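Acetyltransferase, GNAT family (Listeria monocytogenes str. 4b, PDB 2OH1) probably transfers an acetyl or related acyl group from a coenzyme A thioester to an acceptor not yet identified, as expected of a GNAT-family enzyme. Local coordinates at residues A[10-15]-A[116-121]; A[17-22]-A[67-72]; A[59-64]-A[82-87]; A[139-144]-A[171-176]. All coordinates share one frame; numbering follows the deposited sequence.

Contact 1. Residues A[10-15]-A[116-121]. With EDO (1,2-ethanediol), chain G.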
loop_
_atom_site.group_PDB
_atom_site.type_symbol
_atom_site.label_atom_id
_atom_site.label_comp_id
_atom_site.label_asym_id
_atom_site.label_seq_id
_atom_site.Cartn_x
_atom_site.Cartn_y
_atom_site.Cartn_z
ATOM N N GLY A 10 -15.232 -9.477 2.056
ATOM C CA GLY A 10 -16.312 -9.924 1.167
ATOM C C GLY A 10 -16.876 -11.203 1.688
ATOM O O GLY A 10 -17.404 -11.997 0.922
ATOM N N GLY A 11 -16.780 -11.416 3.011
ATOM C CA GLY A 11 -17.141 -12.691 3.569
ATOM C C GLY A 11 -16.236 -13.860 3.274
ATOM O O GLY A 11 -16.605 -14.972 3.555
ATOM N N LEU A 12 -15.015 -13.620 2.778
ATOM C CA LEU A 12 -14.055 -14.679 2.455
ATOM C C LEU A 12 -12.794 -14.524 3.370
ATOM O O LEU A 12 -12.432 -13.418 3.753
ATOM C CB LEU A 12 -13.638 -14.586 0.951
ATOM C CG LEU A 12 -14.799 -14.503 -0.070
ATOM C CD1 LEU A 12 -14.400 -13.987 -1.476
ATOM C CD2 LEU A 12 -15.536 -15.881 -0.152
ATOM N N GLU A 13 -12.106 -15.605 3.665
ATOM C CA GLU A 13 -10.983 -15.608 4.601
ATOM C C GLU A 13 -9.605 -15.603 3.860
ATOM O O GLU A 13 -9.443 -16.287 2.850
ATOM C CB GLU A 13 -11.058 -16.852 5.507
ATOM N N PHE A 14 -8.647 -14.828 4.373
ATOM C CA PHE A 14 -7.294 -14.733 3.817
ATOM C C PHE A 14 -6.303 -14.771 4.966
ATOM O O PHE A 14 -6.637 -14.391 6.089
ATOM C CB PHE A 14 -7.067 -13.406 3.002
ATOM C CG PHE A 14 -8.054 -13.214 1.867
ATOM C CD1 PHE A 14 -9.318 -12.665 2.132
ATOM C CD2 PHE A 14 -7.770 -13.652 0.545
ATOM C CE1 PHE A 14 -10.251 -12.496 1.149
ATOM C CE2 PHE A 14 -8.776 -13.512 -0.457
ATOM C CZ PHE A 14 -9.992 -12.906 -0.138
ATOM N N LEU A 15 -5.103 -15.230 4.670
ATOM C CA LEU A 15 -4.018 -15.291 5.580
ATOM C C LEU A 15 -2.989 -14.240 5.210
ATOM O O LEU A 15 -2.702 -14.056 4.041
ATOM C CB LEU A 15 -3.328 -16.666 5.485
ATOM C CG LEU A 15 -4.289 -17.862 5.723
ATOM C CD1 LEU A 15 -3.610 -19.165 5.342
ATOM C CD2 LEU A 15 -4.772 -17.844 7.165
ATOM N N SER A 116 -10.703 -8.819 -6.799
ATOM C CA SER A 116 -10.995 -7.388 -6.858
ATOM C C SER A 116 -12.476 -7.163 -6.508
ATOM O O SER A 116 -13.293 -8.035 -6.680
ATOM C CB SER A 116 -10.606 -6.830 -8.213
ATOM O OG SER A 116 -11.371 -7.438 -9.201
ATOM N N GLY A 117 -12.831 -5.971 -6.025
ATOM C CA GLY A 117 -14.236 -5.656 -5.670
ATOM C C GLY A 117 -14.831 -6.200 -4.364
ATOM O O GLY A 117 -16.056 -6.194 -4.134
ATOM N N ILE A 118 -13.988 -6.701 -3.493
ATOM C CA ILE A 118 -14.434 -7.143 -2.195
ATOM C C ILE A 118 -13.831 -6.200 -1.113
ATOM O O ILE A 118 -13.859 -6.539 0.061
ATOM C CB ILE A 118 -14.128 -8.658 -1.899
ATOM C CG1 ILE A 118 -12.645 -9.003 -1.954
ATOM C CG2 ILE A 118 -14.934 -9.559 -2.888
ATOM C CD1 ILE A 118 -12.317 -10.451 -1.517
ATOM N N SER A 119 -13.255 -5.082 -1.568
ATOM C CA SER A 119 -12.552 -4.123 -0.672
ATOM C C SER A 119 -11.450 -4.818 0.121
ATOM O O SER A 119 -11.214 -4.588 1.330
ATOM C CB SER A 119 -13.536 -3.346 0.221
ATOM O OG SER A 119 -14.374 -2.504 -0.576
ATOM N N LEU A 120 -10.750 -5.760 -0.528
ATOM C CA LEU A 120 -9.608 -6.362 0.117
ATOM C C LEU A 120 -8.563 -5.301 0.547
ATOM O O LEU A 120 -7.936 -5.469 1.587
ATOM C CB LEU A 120 -9.013 -7.447 -0.818
ATOM C CG LEU A 120 -7.844 -8.254 -0.247
ATOM C CD1 LEU A 120 -8.290 -9.069 0.925
ATOM C CD2 LEU A 120 -7.199 -9.146 -1.373
ATOM N N SER A 121 -8.442 -4.221 -0.231
ATOM C CA SER A 121 -7.485 -3.156 0.084
ATOM C C SER A 121 -7.794 -2.563 1.454
ATOM O O SER A 121 -6.873 -2.147 2.119
ATOM C CB SER A 121 -7.474 -2.074 -1.014
ATOM O OG SER A 121 -8.772 -1.574 -1.216
HETATM C C1 EDO G . -15.628 0.212 1.380
HETATM O O1 EDO G . -15.956 -1.157 1.078
HETATM C C2 EDO G . -15.132 0.309 2.821
HETATM O O2 EDO G . -15.640 1.408 3.591
HETATM O O HOH W 1 -15.179 -6.484 2.543
#
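Phe14 offers one face of its ring to a methyl of Leu120: CD1 of Leu120 stands 4.1 Å from the centroid of the Phe14 ring and 18° off the ring normal, a CH-pi contact. Leu120 reaches it with CG anti to its backbone N (chi1 -176°), the two side chains extending tip to tip. Ile118 comes at the same ring obliquely, its CD1 lying 3.7 Å from Phe14 CZ. Ile118 holds CG1 in the crowded position between backbone N and carbonyl carbon (chi1 59°), and the same CD1 meets Leu12 CD1 at 4.1 Å. Branched aliphatic groups suit this place because their methyls fit around a flat ring. Gly10, lacking a side chain, lets its CA lie 4.0 Å from Ile118 CB. No direct hydrogen bond joins the segments, but a water accepts from Gly10 N (3.0 Å) and donates to Ile118 O (2.8 Å). Gly117 N, Ser119 N and Ser121 OG bind an unidentified molecule, and Ser119 OG is hydrogen-bonded to O1 of an ethanediol; both probably come from the crystallisation liquor but may mark a pocket. A glycine-containing turn between strand 103-111 and helix 120-134 is consistent with the pyrophosphate-binding loop of the GNAT fold.

Contact 2. Residues A[17-22]-A[67-72]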
loop_
_atom_site.group_PDB
_atom_site.type_symbol
_atom_site.label_atom_id
_atom_site.label_comp_id
_atom_site.label_asym_id
_atom_site.label_seq_id
_atom_site.Cartn_x
_atom_site.Cartn_y
_atom_site.Cartn_z
ATOM N N ARG A 17 0.932 -12.649 5.826
ATOM C CA ARG A 17 2.283 -12.873 6.322
ATOM C C ARG A 17 3.222 -11.887 5.647
ATOM O O ARG A 17 2.957 -11.381 4.531
ATOM C CB ARG A 17 2.734 -14.315 6.060
ATOM C CG ARG A 17 2.944 -14.624 4.608
ATOM C CD ARG A 17 3.179 -16.092 4.321
ATOM N NE ARG A 17 3.221 -16.414 2.901
ATOM C CZ ARG A 17 4.311 -16.352 2.168
ATOM N NH1 ARG A 17 5.472 -15.993 2.683
ATOM N NH2 ARG A 17 4.245 -16.682 0.878
ATOM N N PHE A 18 4.341 -11.585 6.279
ATOM C CA PHE A 18 5.364 -10.784 5.624
ATOM C C PHE A 18 6.105 -11.650 4.604
ATOM O O PHE A 18 6.332 -12.856 4.860
ATOM C CB PHE A 18 6.316 -10.222 6.651
ATOM C CG PHE A 18 5.689 -9.143 7.440
ATOM C CD1 PHE A 18 5.558 -7.883 6.901
ATOM C CD2 PHE A 18 5.107 -9.417 8.677
ATOM C CE1 PHE A 18 4.871 -6.865 7.605
ATOM C CE2 PHE A 18 4.476 -8.377 9.417
ATOM C CZ PHE A 18 4.359 -7.124 8.839
ATOM N N ALA A 19 6.466 -11.109 3.457
ATOM C CA ALA A 19 7.231 -11.821 2.406
ATOM C C ALA A 19 8.562 -12.306 2.943
ATOM O O ALA A 19 9.206 -11.645 3.766
ATOM C CB ALA A 19 7.437 -10.949 1.136
ATOM N N ALA A 20 8.983 -13.424 2.405
ATOM C CA ALA A 20 10.324 -13.974 2.610
ATOM C C ALA A 20 11.102 -14.000 1.312
ATOM O O ALA A 20 10.551 -13.807 0.228
ATOM C CB ALA A 20 10.211 -15.392 3.165
ATOM N N PRO A 21 12.433 -14.203 1.416
ATOM C CA PRO A 21 13.190 -14.235 0.186
ATOM C C PRO A 21 12.658 -15.157 -0.918
ATOM O O PRO A 21 12.738 -14.798 -2.109
ATOM C CB PRO A 21 14.597 -14.622 0.657
ATOM C CG PRO A 21 14.678 -13.978 2.011
ATOM C CD PRO A 21 13.322 -14.260 2.598
ATOM N N THR A 22 12.105 -16.333 -0.597
ATOM C CA THR A 22 11.596 -17.233 -1.603
ATOM C C THR A 22 10.352 -16.727 -2.318
ATOM O O THR A 22 9.944 -17.292 -3.297
ATOM C CB THR A 22 11.322 -18.613 -0.962
ATOM O OG1 THR A 22 10.568 -18.430 0.231
ATOM C CG2 THR A 22 12.644 -19.381 -0.692
ATOM N N VAL A 67 6.990 -5.794 2.860
ATOM C CA VAL A 67 6.069 -6.418 1.946
ATOM C C VAL A 67 5.153 -7.357 2.683
ATOM O O VAL A 67 5.604 -8.324 3.314
ATOM C CB VAL A 67 6.796 -7.201 0.865
ATOM C CG1 VAL A 67 5.752 -7.725 -0.165
ATOM C CG2 VAL A 67 7.843 -6.383 0.119
ATOM N N ALA A 68 3.862 -7.128 2.624
ATOM C CA ALA A 68 2.865 -8.009 3.255
ATOM C C ALA A 68 2.101 -8.732 2.175
ATOM O O ALA A 68 1.708 -8.101 1.179
ATOM C CB ALA A 68 1.916 -7.199 4.102
ATOM N N LEU A 69 1.924 -10.051 2.320
ATOM C CA LEU A 69 1.257 -10.895 1.374
ATOM C C LEU A 69 -0.050 -11.393 1.973
ATOM O O LEU A 69 -0.110 -11.762 3.131
ATOM C CB LEU A 69 2.145 -12.105 1.087
ATOM C CG LEU A 69 3.538 -11.743 0.522
ATOM C CD1 LEU A 69 4.315 -13.089 0.244
ATOM C CD2 LEU A 69 3.452 -10.841 -0.682
ATOM N N PHE A 70 -1.064 -11.479 1.127
ATOM C CA PHE A 70 -2.454 -11.824 1.524
ATOM C C PHE A 70 -2.819 -13.002 0.634
ATOM O O PHE A 70 -2.879 -12.850 -0.595
ATOM C CB PHE A 70 -3.372 -10.608 1.319
ATOM C CG PHE A 70 -2.990 -9.474 2.189
ATOM C CD1 PHE A 70 -1.952 -8.626 1.817
ATOM C CD2 PHE A 70 -3.620 -9.297 3.406
ATOM C CE1 PHE A 70 -1.553 -7.607 2.683
ATOM C CE2 PHE A 70 -3.200 -8.240 4.279
ATOM C CZ PHE A 70 -2.162 -7.430 3.897
ATOM N N GLU A 71 -2.973 -14.174 1.249
ATOM C CA GLU A 71 -3.151 -15.430 0.527
ATOM C C GLU A 71 -4.450 -16.147 0.926
ATOM O O GLU A 71 -4.882 -16.050 2.089
ATOM C CB GLU A 71 -1.928 -16.318 0.757
ATOM C CG GLU A 71 -0.642 -15.753 0.200
ATOM C CD GLU A 71 0.587 -16.564 0.632
ATOM O OE1 GLU A 71 0.676 -16.972 1.791
ATOM O OE2 GLU A 71 1.480 -16.764 -0.224
ATOM N N THR A 72 -4.967 -16.971 0.031
ATOM C CA THR A 72 -6.054 -17.873 0.413
ATOM C C THR A 72 -5.464 -19.083 1.132
ATOM O O THR A 72 -4.268 -19.331 1.029
ATOM C CB THR A 72 -6.841 -18.327 -0.821
ATOM O OG1 THR A 72 -5.979 -19.122 -1.651
ATOM C CG2 THR A 72 -7.363 -17.108 -1.625
#
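The strand end of 17-22 pairs antiparallel with 67-72, with Arg17 and Leu69 as a hydrogen-bonded pair and Phe18 and Ala68 as the non-hydrogen-bonded pair beside it. Leu69 N gives an almost straight bond to Arg17 O (2.8 Å, 174°), nearly along the C=O axis, and Arg17 N returns one to Leu69 O at 3.0 Å. A third, from Ala19 N to Val67 O (2.9 Å), arrives above the carbonyl plane as the chain leaves the strand. Arg17 sets CG in the crowded position (chi1 69°) and then runs extended to NE, which carries its guanidinium across Leu69 to Glu71. The grip is side-on: NE bonds Glu71 OE1 at 2.8 Å and NH2 bonds Glu71 OE2 at 3.0 Å, both oxygens being met from above the carboxylate plane. Leu69 CD1 supports one guanidinium face, 3.6 Å from Arg17 NH2, and Asp23 takes NH1 in a second salt bridge. Ala19 is small enough for its CB to sit 3.8 Å from Val67 CB. Strand 67-71 lies between strands 12-18 and 77-84; helix 120-134 packs on Phe18 and Ala68, whereas Ala19 and Val67 meet helix 58-63.

Contact 3. Residues A[59-64]-A[82-87]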
loop_
_atom_site.group_PDB
_atom_site.type_symbol
_atom_site.label_atom_id
_atom_site.label_comp_id
_atom_site.label_asym_id
_atom_site.label_seq_id
_atom_site.Cartn_x
_atom_site.Cartn_y
_atom_site.Cartn_z
ATOM N N GLU A 59 14.543 -6.942 -2.823
ATOM C CA GLU A 59 15.217 -7.746 -1.772
ATOM C C GLU A 59 15.283 -6.949 -0.479
ATOM O O GLU A 59 15.100 -7.515 0.615
ATOM C CB GLU A 59 16.573 -8.245 -2.236
ATOM C CG GLU A 59 16.425 -9.228 -3.400
ATOM C CD GLU A 59 17.711 -9.886 -3.862
ATOM O OE1 GLU A 59 18.497 -10.337 -2.994
ATOM O OE2 GLU A 59 17.899 -10.004 -5.112
ATOM N N GLN A 60 15.537 -5.656 -0.572
ATOM C CA GLN A 60 15.623 -4.857 0.635
ATOM C C GLN A 60 14.226 -4.578 1.195
ATOM O O GLN A 60 14.037 -4.523 2.417
ATOM C CB GLN A 60 16.388 -3.555 0.371
ATOM C CG GLN A 60 16.635 -2.735 1.605
ATOM C CD GLN A 60 17.735 -3.329 2.498
ATOM O OE1 GLN A 60 18.388 -4.317 2.150
ATOM N NE2 GLN A 60 17.928 -2.718 3.665
ATOM N N ARG A 61 13.237 -4.448 0.332
ATOM C CA ARG A 61 11.832 -4.403 0.846
ATOM C C ARG A 61 11.499 -5.659 1.685
ATOM O O ARG A 61 10.975 -5.567 2.797
ATOM C CB ARG A 61 10.802 -4.286 -0.249
ATOM C CG ARG A 61 10.924 -3.062 -1.087
ATOM C CD ARG A 61 10.311 -1.802 -0.438
ATOM N NE ARG A 61 11.203 -1.207 0.490
ATOM C CZ ARG A 61 12.324 -0.558 0.196
ATOM N NH1 ARG A 61 12.698 -0.365 -1.078
ATOM N NH2 ARG A 61 13.069 -0.067 1.176
ATOM N N ILE A 62 11.863 -6.826 1.180
ATOM C CA ILE A 62 11.669 -8.087 1.912
ATOM C C ILE A 62 12.476 -8.130 3.210
ATOM O O ILE A 62 11.933 -8.420 4.302
ATOM C CB ILE A 62 11.948 -9.297 0.969
ATOM C CG1 ILE A 62 10.916 -9.425 -0.104
ATOM C CG2 ILE A 62 12.047 -10.604 1.777
ATOM C CD1 ILE A 62 11.318 -10.389 -1.193
ATOM N N GLU A 63 13.745 -7.755 3.160
ATOM C CA GLU A 63 14.573 -7.751 4.324
ATOM C C GLU A 63 14.054 -6.874 5.444
ATOM O O GLU A 63 14.161 -7.218 6.627
ATOM C CB GLU A 63 15.937 -7.268 3.964
ATOM C CG GLU A 63 16.895 -7.335 5.107
ATOM C CD GLU A 63 18.195 -7.858 4.650
ATOM O OE1 GLU A 63 18.265 -9.087 4.404
ATOM O OE2 GLU A 63 19.119 -7.030 4.504
ATOM N N LEU A 64 13.515 -5.733 5.069
ATOM C CA LEU A 64 13.051 -4.779 6.044
ATOM C C LEU A 64 11.617 -5.008 6.511
ATOM O O LEU A 64 11.096 -4.266 7.380
ATOM C CB LEU A 64 13.113 -3.390 5.426
ATOM C CG LEU A 64 14.516 -2.854 5.110
ATOM C CD1 LEU A 64 14.433 -1.559 4.291
ATOM C CD2 LEU A 64 15.325 -2.679 6.408
ATOM N N ILE A 82 3.073 -2.933 -0.350
ATOM C CA ILE A 82 4.373 -2.332 -0.156
ATOM C C ILE A 82 4.212 -1.180 0.789
ATOM O O ILE A 82 3.460 -0.194 0.592
ATOM C CB ILE A 82 5.026 -1.890 -1.495
ATOM C CG1 ILE A 82 5.021 -3.048 -2.525
ATOM C CG2 ILE A 82 6.448 -1.384 -1.199
ATOM C CD1 ILE A 82 5.497 -4.446 -2.021
ATOM N N ILE A 83 4.929 -1.276 1.868
ATOM C CA ILE A 83 5.030 -0.093 2.674
ATOM C C ILE A 83 6.458 0.418 2.829
ATOM O O ILE A 83 7.442 -0.228 2.420
ATOM C CB ILE A 83 4.469 -0.339 3.993
ATOM C CG1 ILE A 83 5.454 -1.110 4.856
ATOM C CG2 ILE A 83 3.125 -1.042 3.915
ATOM C CD1 ILE A 83 4.815 -1.296 6.271
ATOM N N ARG A 84 6.564 1.566 3.435
ATOM C CA ARG A 84 7.847 2.020 3.875
ATOM C C ARG A 84 7.684 2.281 5.372
ATOM O O ARG A 84 6.744 2.996 5.769
ATOM C CB ARG A 84 8.266 3.279 3.175
ATOM C CG ARG A 84 8.577 3.081 1.715
ATOM C CD ARG A 84 9.567 1.877 1.473
ATOM N NE ARG A 84 10.267 2.104 0.207
ATOM C CZ ARG A 84 11.311 2.897 0.047
ATOM N NH1 ARG A 84 11.872 3.524 1.075
ATOM N NH2 ARG A 84 11.814 3.070 -1.153
ATOM N N LYS A 85 8.527 1.673 6.199
ATOM C CA LYS A 85 8.430 1.861 7.656
ATOM C C LYS A 85 9.129 3.122 8.169
ATOM O O LYS A 85 8.996 3.469 9.329
ATOM C CB LYS A 85 8.940 0.623 8.356
ATOM C CG LYS A 85 8.040 -0.561 8.214
ATOM C CD LYS A 85 8.625 -1.592 9.139
ATOM C CE LYS A 85 8.333 -2.961 8.800
ATOM N NZ LYS A 85 9.181 -3.753 9.763
ATOM N N THR A 86 9.869 3.786 7.264
ATOM C CA THR A 86 10.454 5.094 7.404
ATOM C C THR A 86 10.251 5.824 6.086
ATOM O O THR A 86 10.209 5.179 5.071
ATOM C CB THR A 86 11.978 4.970 7.741
ATOM O OG1 THR A 86 12.640 4.242 6.709
ATOM C CG2 THR A 86 12.160 4.191 9.078
ATOM N N PRO A 87 10.185 7.147 6.128
ATOM C CA PRO A 87 9.847 7.828 4.845
ATOM C C PRO A 87 10.942 7.611 3.783
ATOM O O PRO A 87 12.140 7.676 4.110
ATOM C CB PRO A 87 9.771 9.285 5.238
ATOM C CG PRO A 87 10.446 9.402 6.603
ATOM C CD PRO A 87 10.299 8.085 7.249
#
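The guanidinium groups of Arg61 and Arg84 lie flat on one another, their planes 10° apart and their centres separated by 3.6 Å. Arg84 NE sits over the middle of the Arg61 group, 3.4 Å from its CZ, whereas Arg61 CZ lies over the Arg84 group toward its rim. Two nitrogens that are both donors, Arg61 NE and Arg84 NE, are thus 3.5 Å apart without bonding. Arginine tolerates this because its charge is spread over a flat group whose N-H bonds point outward in the plane, leaving the faces to stack. Arg61 is bent at chi2 and chi3, and its CD rests on Ile82 CG2 at 4.0 Å; Arg84 bends at chi2 to lay its own group over the face of Arg61's. Farther along, the extended Lys85 chain delivers NZ to Leu64 O (3.1 Å), in the plane of a carbonyl near the C-terminal end of the helix. Acids around the stack hold its Arg61 half: Glu66 OE1 bridges Arg61 NE and Asp54 OD2 bridges Arg61 NH1. These negative charges probably offset part of the repulsion between the two arginines. Glu66 OE2 also accepts from Lys85 N, tying both segments to one carboxylate. Helix 59-63 crosses strand 82-84 at 73°, their axes 9.8 Å apart; Val67 of strand 67-71 touches both Arg61 and Ile82, and strand 103-111 flanks 77-84 on its other edge.

Contact 4. Residues A[139-144]-A[171-176]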
loop_
_atom_site.group_PDB
_atom_site.type_symbol
_atom_site.label_atom_id
_atom_site.label_comp_id
_atom_site.label_asym_id
_atom_site.label_seq_id
_atom_site.Cartn_x
_atom_site.Cartn_y
_atom_site.Cartn_z
ATOM N N PHE A 139 1.100 7.276 12.942
ATOM C CA PHE A 139 0.390 7.558 11.708
ATOM C C PHE A 139 0.688 6.524 10.625
ATOM O O PHE A 139 1.816 6.013 10.525
ATOM C CB PHE A 139 0.812 8.899 11.107
ATOM C CG PHE A 139 0.656 10.085 12.024
ATOM C CD1 PHE A 139 -0.591 10.629 12.256
ATOM C CD2 PHE A 139 1.762 10.647 12.625
ATOM C CE1 PHE A 139 -0.735 11.734 13.117
ATOM C CE2 PHE A 139 1.623 11.756 13.458
ATOM C CZ PHE A 139 0.380 12.277 13.699
ATOM N N ILE A 140 -0.321 6.257 9.802
ATOM C CA ILE A 140 -0.136 5.644 8.489
ATOM C C ILE A 140 -0.435 6.777 7.498
ATOM O O ILE A 140 -1.431 7.507 7.663
ATOM C CB ILE A 140 -1.135 4.465 8.162
ATOM C CG1 ILE A 140 -1.095 3.316 9.164
ATOM C CG2 ILE A 140 -0.921 3.917 6.716
ATOM C CD1 ILE A 140 0.301 2.750 9.420
ATOM N N ARG A 141 0.412 6.897 6.478
ATOM C CA ARG A 141 0.359 7.987 5.501
ATOM C C ARG A 141 0.396 7.467 4.103
ATOM O O ARG A 141 0.957 6.405 3.830
ATOM C CB ARG A 141 1.500 8.970 5.717
ATOM C CG ARG A 141 1.294 9.761 7.033
ATOM C CD ARG A 141 2.476 10.649 7.315
ATOM N NE ARG A 141 2.191 11.566 8.414
ATOM C CZ ARG A 141 3.085 12.281 9.032
ATOM N NH1 ARG A 141 4.362 12.155 8.737
ATOM N NH2 ARG A 141 2.688 13.085 10.019
ATOM N N LEU A 142 -0.229 8.225 3.226
ATOM C CA LEU A 142 -0.114 7.921 1.804
ATOM C C LEU A 142 -0.424 9.177 0.977
ATOM O O LEU A 142 -0.869 10.179 1.502
ATOM C CB LEU A 142 -1.018 6.779 1.412
ATOM C CG LEU A 142 -2.497 7.067 1.659
ATOM C CD1 LEU A 142 -3.138 7.815 0.463
ATOM C CD2 LEU A 142 -3.240 5.801 2.015
ATOM N N ASP A 143 -0.062 9.116 -0.306
ATOM C CA ASP A 143 -0.355 10.204 -1.243
ATOM C C ASP A 143 -1.178 9.660 -2.420
ATOM O O ASP A 143 -1.185 8.469 -2.689
ATOM C CB ASP A 143 0.945 10.878 -1.661
ATOM C CG ASP A 143 1.959 9.952 -2.329
ATOM O OD1 ASP A 143 1.637 9.301 -3.356
ATOM O OD2 ASP A 143 3.164 9.909 -1.898
ATOM N N CYS A 144 -1.913 10.541 -3.092
ATOM C CA CYS A 144 -2.810 10.128 -4.186
ATOM C C CYS A 144 -2.805 11.242 -5.194
ATOM O O CYS A 144 -2.917 12.376 -4.827
ATOM C CB CYS A 144 -4.273 9.927 -3.691
ATOM S SG CYS A 144 -5.290 9.088 -4.855
ATOM N N LEU A 171 -2.361 14.527 0.143
ATOM C CA LEU A 171 -1.736 13.801 1.227
ATOM C C LEU A 171 -2.800 13.410 2.257
ATOM O O LEU A 171 -3.597 14.245 2.671
ATOM C CB LEU A 171 -0.678 14.686 1.906
ATOM C CG LEU A 171 0.675 14.872 1.209
ATOM C CD1 LEU A 171 0.585 15.512 -0.196
ATOM C CD2 LEU A 171 1.563 15.674 2.122
ATOM N N TYR A 172 -2.735 12.155 2.718
ATOM C CA TYR A 172 -3.709 11.585 3.656
ATOM C C TYR A 172 -2.973 10.922 4.788
ATOM O O TYR A 172 -1.963 10.264 4.607
ATOM C CB TYR A 172 -4.573 10.539 2.977
ATOM C CG TYR A 172 -5.483 11.115 1.903
ATOM C CD1 TYR A 172 -6.733 11.593 2.216
ATOM C CD2 TYR A 172 -5.106 11.110 0.556
ATOM C CE1 TYR A 172 -7.564 12.132 1.243
ATOM C CE2 TYR A 172 -5.923 11.648 -0.404
ATOM C CZ TYR A 172 -7.150 12.147 -0.064
ATOM O OH TYR A 172 -7.992 12.635 -1.035
ATOM N N GLN A 173 -3.533 11.029 5.981
ATOM C CA GLN A 173 -3.018 10.285 7.131
ATOM C C GLN A 173 -4.108 9.808 8.033
ATOM O O GLN A 173 -5.169 10.406 8.116
ATOM C CB GLN A 173 -1.999 11.089 7.908
ATOM C CG GLN A 173 -2.470 12.188 8.731
ATOM C CD GLN A 173 -1.361 12.906 9.566
ATOM O OE1 GLN A 173 -0.155 12.684 9.434
ATOM N NE2 GLN A 173 -1.808 13.835 10.384
ATOM N N LYS A 174 -3.807 8.698 8.670
ATOM C CA LYS A 174 -4.698 8.142 9.655
ATOM C C LYS A 174 -3.927 8.070 10.967
ATOM O O LYS A 174 -2.883 7.426 11.043
ATOM C CB LYS A 174 -5.193 6.785 9.217
ATOM C CG LYS A 174 -6.261 6.249 10.135
ATOM C CD LYS A 174 -6.737 4.859 9.843
ATOM C CE LYS A 174 -7.662 4.780 8.721
ATOM N NZ LYS A 174 -8.574 3.594 8.863
ATOM N N GLU A 175 -4.467 8.655 12.026
ATOM C CA GLU A 175 -3.826 8.570 13.311
ATOM C C GLU A 175 -4.152 7.208 13.914
ATOM O O GLU A 175 -5.285 6.721 13.856
ATOM C CB GLU A 175 -4.279 9.724 14.206
ATOM C CG GLU A 175 -3.275 10.021 15.349
ATOM C CD GLU A 175 -3.442 11.437 15.966
ATOM O OE1 GLU A 175 -4.474 12.095 15.674
ATOM O OE2 GLU A 175 -2.538 11.858 16.741
ATOM N N LEU A 176 -3.154 6.547 14.500
ATOM C CA LEU A 176 -3.323 5.227 15.042
ATOM C C LEU A 176 -3.404 5.309 16.550
ATOM O O LEU A 176 -2.410 5.638 17.186
ATOM C CB LEU A 176 -2.132 4.395 14.685
ATOM C CG LEU A 176 -1.880 4.205 13.177
ATOM C CD1 LEU A 176 -0.653 3.323 12.874
ATOM C CD2 LEU A 176 -3.126 3.605 12.553
#
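Leu142 and Tyr172 cross obliquely at the apolar centre, Leu142 CD1 resting 3.8 Å from Tyr172 CD2. Cys144 CB approaches the edge of the same ring, 4.1 Å from CE2 of Tyr172, whose OH is hydrogen-bonded to Asn152. Toward the other end, Ile140 and Leu176 meet through their CD1 methyls at 3.6 Å. Beta-branched Ile140 and aromatic Tyr172 suit an extended strand, and the leucines and Cys144 fill in around them. Ile140 with Lys174 and Leu142 with Tyr172 are antiparallel hydrogen-bonded pairs, each closed by two bonds; Lys174 N to Ile140 O is the shortest of these four backbone bonds at 2.8 Å. The opposite face, with Phe139, Arg141 and Gln173, is mixed: ring, amide and guanidinium lie together, with Leu171 farther along. Gln173 holds CG in the crowded position (chi1 74°) and then extends, laying its amide over the Phe139 ring with the planes 6° apart. Its OE1 takes two bonds in the carbonyl plane, from Arg141 NE at 2.8 Å and Arg141 NH2 at 2.9 Å, while guanidinium and amide lie within 11° of coplanar. Asp101 pairs with Arg141 NH2, and Leu98 O and Tyr105 OH take its NH1, satisfying the buried cation. Strand 139-145 is flanked by 103-111 and 169-175; helix 149-157 packs on Leu142 and Cys144, and helix 89-95 on Arg141 and Leu171.

How the contacts relate
All four contacts reach one mixed sheet, but at different depths. Contact 4 is the most buried, a strand pair with mainly apolar packing on one face and a buried arginine gripped by an amide on the other. Contact 2 is also a strand pair, only partly buried, with a salt bridge on its margin. Contacts 1 and 3 instead join the sheet or its approaches to helical segments: contact 1 by methyls, a ring and one water, contact 3 by stacked guanidinium groups, with acids on Arg61. Contacts 1 and 2 share strand 12-18 and touch through Leu15 and Glu71. Contacts 2 and 3 also touch, Val67 packing on Arg61 and Ile62 on Ala19. Contact 4 touches none of the others.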